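Local coordinates for acetyltransferase (Agrobacterium tumefaciens str. C58, PDB 2G3A) that catalyses transfer of an acetyl group from acetyl-coenzyme A to acceptor substrates, preferring glucosamine 6-phosphate or dopamine, and releases CoA, at the interface of chains A and B. Coordinates in Å, arbitrary orientation; residue numbers count along the deposited sequence, not the author numbering. Chains: chain A/B, acetyltransferase.

Contact 1: the interface of chains A and B. Residues chain A 117-120, 143; chain B 39, 43-44.
B:Arg43, near the end of helix 26-44 of a GCN5-related N-acetyltransferase, shows how a long cationic side chain can be guided to a partner chain by its own neighbours. Beyond CB, the methylene CG lies anti to the backbone N (chi1 177°) and sits over the centre of one face of the B:Phe44 ring, 3.6 Å above its plane. From CG the chain runs extended through CD to NE, carrying the guanidinium out to the start of A helix 119-128. Both terminal nitrogens then close end-on upon one carboxylate oxygen, A:Asp120 OD2. B:Arg43 NH2 makes the salt bridge and a hydrogen bond at 2.7 Å to A:Asp120 OD2, approaching from above the carboxylate plane. B:Arg43 NH1 donates to the anti lone pair of A:Asp120 OD2 at 2.8 Å, so this oxygen is gripped by two bonds, neither of them straight (142° and 135° at hydrogen). The carboxylate and guanidinium planes are obliquely turned. B:Arg43 NH1 also donates to the phenol oxygen OH of B:Tyr39, 2.9 Å away and in the guanidinium plane, which helps to fix the rotation of the group. The guanidinium probably keeps A:Asp120 ionised.

A:Asn118 both touches chain B and positions A:Asp120. Its OD1 accepts the backbone N of A:Asp120 at 2.8 Å, in the carbonyl plane, a side-chain cap at the start of the helix. The same amide turns its CG toward the edge of the B:Phe44 ring, with CZ 3.7 Å away and the planes nearly perpendicular. B:Phe44 meets the bent tip of selenomethionine A:Met117 where CE touches CB at 3.7 Å, while A:Gln143 crosses the ring obliquely, CG and NE2 nearest CD1. Polar clamp and apolar wedge together pin the end of one subunit's helix against the other in the two-fold pair, which may be the biological dimer.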
loop_
_atom_site.group_PDB
_atom_site.type_symbol
_atom_site.label_atom_id
_atom_site.label_comp_id
_atom_site.label_asym_id
_atom_site.label_seq_id
_atom_site.Cartn_x
_atom_site.Cartn_y
_atom_site.Cartn_z
HETATM N N MSE A 117 -10.555 -4.740 3.588
HETATM C CA MSE A 117 -11.244 -6.002 3.294
HETATM C C MSE A 117 -12.331 -6.327 4.322
HETATM O O MSE A 117 -12.958 -7.377 4.262
HETATM C CB MSE A 117 -10.243 -7.145 3.250
HETATM C CG MSE A 117 -9.781 -7.565 4.646
HETATM SE SE MSE A 117 -8.441 -8.985 4.571
HETATM C CE MSE A 117 -9.625 -10.544 4.507
ATOM N N ASN A 118 -12.552 -5.412 5.263
ATOM C CA ASN A 118 -13.471 -5.628 6.388
ATOM C C ASN A 118 -14.792 -4.897 6.131
ATOM O O ASN A 118 -14.794 -3.668 6.055
ATOM C CB ASN A 118 -12.781 -5.109 7.658
ATOM C CG ASN A 118 -13.595 -5.325 8.909
ATOM O OD1 ASN A 118 -14.814 -5.362 8.875
ATOM N ND2 ASN A 118 -12.909 -5.463 10.027
ATOM N N PRO A 119 -15.913 -5.641 5.996
ATOM C CA PRO A 119 -17.207 -5.042 5.681
ATOM C C PRO A 119 -17.663 -4.020 6.740
ATOM O O PRO A 119 -18.352 -3.063 6.397
ATOM C CB PRO A 119 -18.158 -6.243 5.643
ATOM C CG PRO A 119 -17.287 -7.400 5.432
ATOM C CD PRO A 119 -16.025 -7.105 6.134
ATOM N N ASP A 120 -17.249 -4.209 7.997
ATOM C CA ASP A 120 -17.623 -3.262 9.049
ATOM C C ASP A 120 -16.807 -1.965 8.961
ATOM O O ASP A 120 -17.339 -0.876 9.220
ATOM C CB ASP A 120 -17.520 -3.892 10.432
ATOM C CG ASP A 120 -18.507 -5.033 10.616
ATOM O OD1 ASP A 120 -19.736 -4.812 10.498
ATOM O OD2 ASP A 120 -18.049 -6.156 10.843
ATOM N N GLN A 143 -13.491 -12.519 1.132
ATOM C CA GLN A 143 -13.727 -11.091 1.235
ATOM C C GLN A 143 -13.274 -10.409 -0.051
ATOM O O GLN A 143 -12.741 -11.055 -0.954
ATOM C CB GLN A 143 -12.928 -10.508 2.414
ATOM C CG GLN A 143 -13.181 -11.198 3.752
ATOM C CD GLN A 143 -12.449 -12.519 3.882
ATOM O OE1 GLN A 143 -11.498 -12.813 3.122
ATOM N NE2 GLN A 143 -12.902 -13.347 4.829
ATOM N N TYR B 39 -6.336 -9.310 15.094
ATOM C CA TYR B 39 -7.765 -9.175 14.842
ATOM C C TYR B 39 -8.177 -9.763 13.489
ATOM O O TYR B 39 -9.206 -10.453 13.389
ATOM C CB TYR B 39 -8.188 -7.700 14.903
ATOM C CG TYR B 39 -9.640 -7.469 14.529
ATOM C CD1 TYR B 39 -10.644 -7.501 15.503
ATOM C CD2 TYR B 39 -10.018 -7.236 13.205
ATOM C CE1 TYR B 39 -11.974 -7.295 15.173
ATOM C CE2 TYR B 39 -11.357 -7.026 12.866
ATOM C CZ TYR B 39 -12.326 -7.063 13.854
ATOM O OH TYR B 39 -13.654 -6.874 13.529
ATOM N N ARG B 43 -10.566 -13.061 12.702
ATOM C CA ARG B 43 -11.816 -12.860 11.978
ATOM C C ARG B 43 -11.828 -13.446 10.554
ATOM O O ARG B 43 -12.841 -13.993 10.102
ATOM C CB ARG B 43 -12.142 -11.367 11.932
ATOM C CG ARG B 43 -13.386 -11.057 11.151
ATOM C CD ARG B 43 -13.887 -9.649 11.376
ATOM N NE ARG B 43 -15.094 -9.460 10.570
ATOM C CZ ARG B 43 -15.863 -8.381 10.586
ATOM N NH1 ARG B 43 -15.590 -7.360 11.395
ATOM N NH2 ARG B 43 -16.932 -8.341 9.805
ATOM N N PHE B 44 -10.711 -13.316 9.847
ATOM C CA PHE B 44 -10.674 -13.644 8.424
ATOM C C PHE B 44 -9.765 -14.850 8.119
ATOM O O PHE B 44 -9.594 -15.225 6.955
ATOM C CB PHE B 44 -10.236 -12.411 7.598
ATOM C CG PHE B 44 -11.084 -11.177 7.820
ATOM C CD1 PHE B 44 -12.396 -11.116 7.359
ATOM C CD2 PHE B 44 -10.552 -10.059 8.450
ATOM C CE1 PHE B 44 -13.177 -9.972 7.555
ATOM C CE2 PHE B 44 -11.315 -8.907 8.645
ATOM C CZ PHE B 44 -12.629 -8.861 8.204
#

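Contact 2: the interface of chains A and B. Residues chain A 56-58, 87, 92, 95; chain B 16-18.
The main-chain carbonyl oxygen of B:Asn17 is gripped by one hydrogen bond across the interface, from the backbone N of A:Arg57 at 2.8 Å. That bond lies in the carbonyl plane and is nearly straight, 162° at hydrogen. It belongs to an antiparallel strand pairing between two GNAT-family subunits: B strand 17-21 lies along the end of A strand 50-57, with A:Arg57 facing B:Asn17 and A:Ile56 facing B:Phe18. The return bond, from B:Asn17 N to A:Arg57 O, spans 3.0 Å and is straighter still at 171°. Main-chain pairing of this kind sets register, whereas the side chains flanking it supply shape. On the polar flank, the amide oxygen OD1 of B:Asn17 and the backbone O of A:Asn58 share a water, 2.9 Å from OD1.

B:Phe18 carries the apolar flank. Its CG stands anti to the carbonyl carbon (chi1 -69°), and the ring lies beside A:Ile56, both side chains pointing the same way, with CE1 3.7 Å from the CG1 methylene. CG2 of A:Ile92, at the start of helix 92-106, meets the ring at its edge, in plane. The extended chain of A:Lys95, from the same helix and with its CG anti to its backbone N, crosses obliquely over one face and places CE 4.1 Å above the ring centre, so the aliphatic stem covers the aromatic surface while the amine nitrogen NZ hangs beside CE2 and CD2. The CE methyl of selenomethionine A:Met87, in the 3-10 helix 85-87 and bent at its last torsion, comes tip to tip against CZ at 3.9 Å.

That same methyl touches CG of selenomethionine B:Met16, whose chain bends at chi2 and chi3. Its CG is pressed against the CG2 branch of A:Ile56 at 3.5 Å, a tight fit, and the selenium rests near CA of A:Asn58.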
loop_
_atom_site.group_PDB
_atom_site.type_symbol
_atom_site.label_atom_id
_atom_site.label_comp_id
_atom_site.label_asym_id
_atom_site.label_seq_id
_atom_site.Cartn_x
_atom_site.Cartn_y
_atom_site.Cartn_z
ATOM N N ILE A 56 -3.458 6.194 20.318
ATOM C CA ILE A 56 -4.340 6.174 21.463
ATOM C C ILE A 56 -3.510 5.593 22.602
ATOM O O ILE A 56 -3.060 4.454 22.513
ATOM C CB ILE A 56 -5.566 5.282 21.198
ATOM C CG1 ILE A 56 -6.356 5.813 19.980
ATOM C CG2 ILE A 56 -6.422 5.190 22.463
ATOM C CD1 ILE A 56 -7.563 4.954 19.571
ATOM N N ARG A 57 -3.311 6.385 23.654
ATOM C CA ARG A 57 -2.425 6.022 24.761
ATOM C C ARG A 57 -3.122 6.037 26.127
ATOM O O ARG A 57 -3.842 6.974 26.460
ATOM C CB ARG A 57 -1.194 6.933 24.774
ATOM C CG ARG A 57 -0.287 6.746 23.571
ATOM C CD ARG A 57 0.735 7.859 23.502
ATOM N NE ARG A 57 1.664 7.712 22.380
ATOM C CZ ARG A 57 2.790 6.996 22.412
ATOM N NH1 ARG A 57 3.124 6.316 23.500
ATOM N NH2 ARG A 57 3.573 6.944 21.339
ATOM N N ASN A 58 -2.902 4.985 26.907
ATOM C CA ASN A 58 -3.486 4.882 28.247
ATOM C C ASN A 58 -2.753 5.743 29.289
ATOM O O ASN A 58 -1.867 6.535 28.945
ATOM C CB ASN A 58 -3.565 3.413 28.696
ATOM C CG ASN A 58 -2.194 2.729 28.773
ATOM O OD1 ASN A 58 -2.087 1.521 28.573
ATOM N ND2 ASN A 58 -1.153 3.497 29.066
HETATM N N MSE A 87 -13.080 -0.014 23.337
HETATM C CA MSE A 87 -13.498 1.290 22.842
HETATM C C MSE A 87 -14.324 1.226 21.563
HETATM O O MSE A 87 -14.504 2.243 20.895
HETATM C CB MSE A 87 -12.278 2.175 22.601
HETATM C CG MSE A 87 -11.367 2.363 23.791
HETATM SE SE MSE A 87 -9.872 3.458 23.206
HETATM C CE MSE A 87 -10.696 5.265 23.348
ATOM N N ILE A 92 -14.933 6.016 17.786
ATOM C CA ILE A 92 -13.486 6.191 17.881
ATOM C C ILE A 92 -12.788 6.126 16.520
ATOM O O ILE A 92 -11.894 6.926 16.251
ATOM C CB ILE A 92 -12.818 5.199 18.879
ATOM C CG1 ILE A 92 -13.373 5.389 20.288
ATOM C CG2 ILE A 92 -11.275 5.349 18.841
ATOM C CD1 ILE A 92 -13.348 6.820 20.807
ATOM N N LYS A 95 -13.448 9.297 14.895
ATOM C CA LYS A 95 -12.671 10.339 15.564
ATOM C C LYS A 95 -11.245 10.375 15.031
ATOM O O LYS A 95 -10.689 11.451 14.816
ATOM C CB LYS A 95 -12.674 10.143 17.084
ATOM C CG LYS A 95 -11.810 11.162 17.842
ATOM C CD LYS A 95 -12.069 11.106 19.338
ATOM C CE LYS A 95 -11.315 12.216 20.077
ATOM N NZ LYS A 95 -11.648 12.184 21.532
HETATM N N MSE B 16 -8.215 8.510 28.273
HETATM C CA MSE B 16 -7.498 8.027 27.061
HETATM C C MSE B 16 -7.007 9.208 26.226
HETATM O O MSE B 16 -7.777 10.115 25.909
HETATM C CB MSE B 16 -8.421 7.131 26.232
HETATM C CG MSE B 16 -7.735 5.940 25.581
HETATM SE SE MSE B 16 -7.082 4.542 26.812
HETATM C CE MSE B 16 -8.705 4.276 27.911
ATOM N N ASN B 17 -5.723 9.191 25.873
ATOM C CA ASN B 17 -5.099 10.297 25.137
ATOM C C ASN B 17 -4.896 10.010 23.657
ATOM O O ASN B 17 -4.329 8.982 23.300
ATOM C CB ASN B 17 -3.743 10.661 25.754
ATOM C CG ASN B 17 -3.869 11.145 27.166
ATOM O OD1 ASN B 17 -3.281 10.571 28.084
ATOM N ND2 ASN B 17 -4.653 12.200 27.358
ATOM N N PHE B 18 -5.338 10.941 22.816
ATOM C CA PHE B 18 -5.163 10.850 21.366
ATOM C C PHE B 18 -4.046 11.803 20.946
ATOM O O PHE B 18 -4.181 13.027 21.052
ATOM C CB PHE B 18 -6.463 11.202 20.639
ATOM C CG PHE B 18 -7.566 10.191 20.817
ATOM C CD1 PHE B 18 -7.922 9.349 19.764
ATOM C CD2 PHE B 18 -8.270 10.102 22.017
ATOM C CE1 PHE B 18 -8.952 8.428 19.899
ATOM C CE2 PHE B 18 -9.297 9.177 22.176
ATOM C CZ PHE B 18 -9.645 8.335 21.116
HETATM O O HOH W 1 -0.735 9.174 27.958
#

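About 22 Å separates the C-alpha centres of contact 1 and contact 2. They have no residue in common and draw on different elements of chain A, but on chain B they lie at the two ends of one continuous N-terminal segment: strand 17-21 serves contact 2, and helix 26-44, the next element, reaches contact 1 with its far end. The N-terminal segment of one subunit thus touches its partner at two separated places. Two-fold symmetry repeats both with the chains exchanged, a reciprocal embrace that suggests a stable dimer, although the structure alone does not prove one in solution.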